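Local coordinates for protein glycosyl hydrolase BlGH5_18 (Bifidobacterium longum subsp. infantis, PDB 7LQX) that is a family 5 glycoside hydrolase, probably a beta-mannosidase that trims the core of N-glycans in an infant-gut bifidobacterium, at residues Y102-F106 with L141-L145; A154-L158 with H199-H203. All blocks are in the same frame, centred on the assembly; numbering follows the deposited sequence. Where two conformers were deposited one is given.

Contact 1. Residues Y102-F106 with L141-L145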
loop_
_atom_site.group_PDB
_atom_site.type_symbol
_atom_site.label_atom_id
_atom_site.label_comp_id
_atom_site.label_asym_id
_atom_site.label_seq_id
_atom_site.Cartn_x
_atom_site.Cartn_y
_atom_site.Cartn_z
ATOM N N TYR A 102 2.563 -21.503 12.708
ATOM C CA TYR A 102 2.579 -21.571 11.251
ATOM C C TYR A 102 2.479 -20.142 10.733
ATOM O O TYR A 102 1.708 -19.341 11.264
ATOM C CB TYR A 102 1.387 -22.410 10.766
ATOM C CG TYR A 102 1.480 -23.853 11.202
ATOM C CD1 TYR A 102 1.099 -24.232 12.474
ATOM C CD2 TYR A 102 2.000 -24.823 10.357
ATOM C CE1 TYR A 102 1.219 -25.542 12.896
ATOM C CE2 TYR A 102 2.117 -26.143 10.767
ATOM C CZ TYR A 102 1.725 -26.494 12.041
ATOM O OH TYR A 102 1.846 -27.801 12.469
ATOM N N VAL A 103 3.288 -19.790 9.734
ATOM C CA VAL A 103 3.384 -18.408 9.265
ATOM C C VAL A 103 2.967 -18.344 7.802
ATOM O O VAL A 103 3.412 -19.164 6.993
ATOM C CB VAL A 103 4.821 -17.877 9.430
ATOM C CG1 VAL A 103 4.945 -16.463 8.883
ATOM C CG2 VAL A 103 5.247 -17.921 10.877
ATOM N N ASP A 104 2.125 -17.370 7.453
ATOM C CA ASP A 104 1.790 -17.088 6.062
ATOM C C ASP A 104 2.697 -15.957 5.578
ATOM O O ASP A 104 2.778 -14.913 6.237
ATOM C CB ASP A 104 0.342 -16.621 5.915
ATOM C CG ASP A 104 -0.657 -17.755 5.878
ATOM O OD1 ASP A 104 -0.609 -18.646 6.749
ATOM O OD2 ASP A 104 -1.526 -17.734 4.978
ATOM N N VAL A 105 3.341 -16.132 4.417
ATOM C CA VAL A 105 4.401 -15.196 4.039
ATOM C C VAL A 105 3.846 -13.898 3.455
ATOM O O VAL A 105 4.266 -12.813 3.870
ATOM C CB VAL A 105 5.446 -15.826 3.101
ATOM C CG1 VAL A 105 6.507 -14.778 2.725
ATOM C CG2 VAL A 105 6.087 -17.031 3.752
ATOM N N PHE A 106 2.945 -13.979 2.457
ATOM C CA PHE A 106 2.542 -12.815 1.656
ATOM C C PHE A 106 1.091 -12.420 1.913
ATOM O O PHE A 106 0.171 -13.000 1.328
ATOM C CB PHE A 106 2.715 -13.077 0.154
ATOM C CG PHE A 106 4.130 -13.347 -0.265
ATOM C CD1 PHE A 106 5.050 -12.320 -0.354
ATOM C CD2 PHE A 106 4.540 -14.637 -0.584
ATOM C CE1 PHE A 106 6.358 -12.578 -0.745
ATOM C CE2 PHE A 106 5.845 -14.893 -0.972
ATOM C CZ PHE A 106 6.751 -13.871 -1.042
ATOM N N LEU A 141 12.366 -13.215 -0.344
ATOM C CA LEU A 141 11.698 -12.989 0.937
ATOM C C LEU A 141 11.390 -14.308 1.645
ATOM O O LEU A 141 11.625 -14.446 2.851
ATOM C CB LEU A 141 10.429 -12.152 0.752
ATOM C CG LEU A 141 9.700 -11.861 2.069
ATOM C CD1 LEU A 141 10.612 -11.107 3.047
ATOM C CD2 LEU A 141 8.415 -11.096 1.824
ATOM N N VAL A 142 10.847 -15.291 0.919
ATOM C CA VAL A 142 10.589 -16.587 1.543
ATOM C C VAL A 142 11.877 -17.149 2.141
ATOM O O VAL A 142 11.894 -17.624 3.279
ATOM C CB VAL A 142 9.959 -17.578 0.547
ATOM C CG1 VAL A 142 9.778 -18.947 1.207
ATOM C CG2 VAL A 142 8.637 -17.084 0.031
ATOM N N ALA A 143 12.973 -17.110 1.376
ATOM C CA ALA A 143 14.227 -17.677 1.862
ATOM C C ALA A 143 14.733 -16.938 3.093
ATOM O O ALA A 143 15.204 -17.562 4.051
ATOM C CB ALA A 143 15.286 -17.658 0.758
ATOM N N GLU A 144 14.651 -15.607 3.091
ATOM C CA GLU A 144 15.164 -14.840 4.221
ATOM C C GLU A 144 14.310 -15.070 5.460
ATOM O O GLU A 144 14.833 -15.315 6.553
ATOM C CB GLU A 144 15.204 -13.355 3.868
ATOM C CG GLU A 144 16.163 -13.014 2.750
ATOM N N LEU A 145 12.989 -15.012 5.300
ATOM C CA LEU A 145 12.093 -15.253 6.423
ATOM C C LEU A 145 12.229 -16.684 6.922
ATOM O O LEU A 145 12.368 -16.924 8.128
ATOM C CB LEU A 145 10.655 -14.951 6.002
ATOM C CG LEU A 145 9.578 -15.125 7.072
ATOM C CD1 LEU A 145 9.820 -14.215 8.264
ATOM C CD2 LEU A 145 8.193 -14.864 6.482
#
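Val105 and Val142 mark the closest approach of the two backbones, with their CA atoms 6.8 Å apart. Residues 102-104 lie on strand 100-104; 141-145 is helical, runs in roughly the opposite sense, and shows a regular turn bond from Leu145 N to Leu141 O (2.9 Å). No hydrogen bond joins the segments, and all contacts between them are between apolar side chains. Val105 touches three helix residues, Leu141, Val142 and Leu145. Leu145 CD2 lies 4.1 Å from Val105 CG2 and about equally far from CG1, facing both methyls as the side chains run past each other in opposite directions, whereas Val142 crosses Val105 at about a right angle. Further back along the strand, Val103 CG1 reaches the same Leu145 CD2 at 4.3 Å. Phe106 meets the helix with the far half of its ring: CE1 is 3.6 Å from Leu141 CD2, and CE2 is 3.7 Å from Val142 CG2. Both methyls come in obliquely from the side of the ring plane on which Val105 CG1 stands, 3.7 Å above the ring centre. In Leu141 and Leu145, one turn apart, CG anti to the backbone N (chi1 -179°) and chi2 near 60° carry CD2 toward residues 103-106, to Phe106 from Leu141 and to Val103 and Val105 from Leu145. This is beta-to-alpha packing of a (beta/alpha)8 barrel. Ile84 of helix 81-96 also packs on Leu145, Val87 and Val91 of that helix on Val103, Leu158 of strand 155-159 on Val105, and Trp69 meets Phe106 edge-to-face.

Contact 2. Residues A154-L158 with H199-H203; sequences AFRGL and HVALH
Phe155 and His199 turn their rings against each other obliquely, planes at 43° and centroids 5.0 Å apart. Phe155 CE2 stands over one face of the imidazole, displaced toward its rim, and the closest side-chain atoms are the two CD2 carbons, 3.6 Å apart. The imidazole edge takes the polar work: a water bonded to His199 NE2 (2.8 Å) also donates to Phe155 O, while ND1 is hydrogen-bonded to Tyr146 OH, which fixes the rotation of the ring. Gly157 N lies 3.6 Å above the centre of one Phe155 face. Beyond the rings the chains become adjacent parallel strands of the (beta/alpha)8 barrel, their short axes 29° apart. Val200 bonds through both its backbone groups, N to Arg156 O (3.0 Å) and O to Leu158 N (3.0 Å), and Leu202 N continues the pattern to Leu158 O (2.9 Å). Gly157 has a phi of 154°, a backbone form seen chiefly in glycine, and its CA comes to 3.2 Å from Val200 O. Val200 CG2, set between its own N and carbonyl carbon, rests against Arg156 O and Gly157 CA. The Arg156 guanidinium reaches elsewhere, to Asp100 and Pro153 O.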
loop_
_atom_site.group_PDB
_atom_site.type_symbol
_atom_site.label_atom_id
_atom_site.label_comp_id
_atom_site.label_asym_id
_atom_site.label_seq_id
_atom_site.Cartn_x
_atom_site.Cartn_y
_atom_site.Cartn_z
ATOM N N ALA A 154 9.556 -23.643 17.786
ATOM C CA ALA A 154 8.104 -23.641 17.686
ATOM C C ALA A 154 7.612 -23.489 16.257
ATOM O O ALA A 154 6.421 -23.709 16.003
ATOM C CB ALA A 154 7.514 -22.493 18.507
ATOM N N PHE A 155 8.482 -23.080 15.337
ATOM C CA PHE A 155 8.084 -22.855 13.954
ATOM C C PHE A 155 7.897 -24.184 13.245
ATOM O O PHE A 155 8.822 -24.999 13.189
ATOM C CB PHE A 155 9.170 -22.051 13.247
ATOM C CG PHE A 155 8.941 -21.889 11.780
ATOM C CD1 PHE A 155 7.890 -21.127 11.330
ATOM C CD2 PHE A 155 9.797 -22.462 10.850
ATOM C CE1 PHE A 155 7.672 -20.962 9.980
ATOM C CE2 PHE A 155 9.582 -22.293 9.497
ATOM C CZ PHE A 155 8.526 -21.541 9.063
ATOM N N ARG A 156 6.707 -24.402 12.690
ATOM C CA ARG A 156 6.406 -25.655 12.019
ATOM C C ARG A 156 6.428 -25.551 10.501
ATOM O O ARG A 156 6.602 -26.576 9.832
ATOM C CB ARG A 156 5.039 -26.183 12.470
ATOM C CG ARG A 156 4.968 -26.563 13.946
ATOM C CD ARG A 156 5.505 -27.964 14.236
ATOM N NE ARG A 156 6.952 -28.085 14.065
ATOM C CZ ARG A 156 7.851 -27.596 14.915
ATOM N NH1 ARG A 156 7.455 -26.930 15.989
ATOM N NH2 ARG A 156 9.147 -27.757 14.677
ATOM N N GLY A 157 6.265 -24.370 9.945
ATOM C CA GLY A 157 6.252 -24.236 8.501
ATOM C C GLY A 157 5.465 -23.029 8.056
ATOM O O GLY A 157 4.984 -22.219 8.852
ATOM N N LEU A 158 5.328 -22.909 6.745
ATOM C CA LEU A 158 4.738 -21.704 6.194
ATOM C C LEU A 158 3.781 -22.021 5.061
ATOM O O LEU A 158 3.905 -23.034 4.358
ATOM C CB LEU A 158 5.822 -20.716 5.737
ATOM C CG LEU A 158 6.788 -21.191 4.652
ATOM C CD1 LEU A 158 6.149 -21.094 3.281
ATOM C CD2 LEU A 158 8.082 -20.383 4.701
ATOM N N HIS A 199 10.085 -28.814 7.808
ATOM C CA HIS A 199 8.981 -27.877 7.966
ATOM C C HIS A 199 7.987 -28.079 6.834
ATOM O O HIS A 199 8.362 -28.481 5.732
ATOM C CB HIS A 199 9.495 -26.432 7.927
ATOM C CG HIS A 199 10.497 -26.132 8.990
ATOM N ND1 HIS A 199 11.846 -26.009 8.738
ATOM C CD2 HIS A 199 10.342 -25.935 10.320
ATOM C CE1 HIS A 199 12.481 -25.768 9.870
ATOM N NE2 HIS A 199 11.590 -25.715 10.844
ATOM N N VAL A 200 6.719 -27.807 7.110
ATOM C CA VAL A 200 5.719 -27.890 6.054
ATOM C C VAL A 200 5.810 -26.666 5.150
ATOM O O VAL A 200 6.177 -25.558 5.569
ATOM C CB VAL A 200 4.282 -28.086 6.582
ATOM C CG1 VAL A 200 4.170 -29.420 7.335
ATOM C CG2 VAL A 200 3.823 -26.918 7.432
ATOM N N ALA A 201 5.466 -26.894 3.887
ATOM C CA ALA A 201 5.304 -25.860 2.876
ATOM C C ALA A 201 3.918 -26.040 2.285
ATOM O O ALA A 201 3.595 -27.115 1.771
ATOM C CB ALA A 201 6.369 -25.996 1.787
ATOM N N LEU A 202 3.109 -24.985 2.354
ATOM C CA LEU A 202 1.705 -25.035 1.998
ATOM C C LEU A 202 1.347 -23.848 1.118
ATOM O O LEU A 202 2.039 -22.824 1.100
ATOM C CB LEU A 202 0.808 -24.926 3.249
ATOM C CG LEU A 202 1.185 -25.854 4.396
ATOM C CD1 LEU A 202 0.456 -25.508 5.674
ATOM C CD2 LEU A 202 0.901 -27.295 4.028
ATOM N N HIS A 203 0.222 -23.971 0.422
ATOM C CA HIS A 203 -0.387 -22.822 -0.245
ATOM C C HIS A 203 -1.872 -22.793 0.097
ATOM O O HIS A 203 -2.458 -23.804 0.496
ATOM C CB HIS A 203 -0.131 -22.803 -1.761
ATOM C CG HIS A 203 -0.743 -23.944 -2.494
ATOM N ND1 HIS A 203 -1.918 -23.822 -3.206
ATOM C CD2 HIS A 203 -0.351 -25.233 -2.627
ATOM C CE1 HIS A 203 -2.228 -24.988 -3.739
ATOM N NE2 HIS A 203 -1.299 -25.862 -3.396
HETATM O O HOH W 1 11.590 -25.175 13.579
#

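In the fold
Contact 1 and contact 2 have centres about 9 Å apart and meet through the barrel sheet, where strand 155-159 lies between 100-104 and 200-202. A probable hydrogen bond from Val103 N to Gly157 O (3.1 Å) joins them. On one face of the sheet Tyr102 bridges both, with CZ 3.4 Å from Arg156 CB and CE2 3.8 Å from Val200 CG2; on the other, Leu158 packs against Val142, tying strand 155-159 to the helix of contact 1. Along the chain, helix 132-149 is followed, after a short loop, by strand 155-159. In related clan GH-A enzymes the acid/base glutamate follows this fourth strand, so Asp104, paired with Arg64 and touching Asn162, probably lies near the catalytic end.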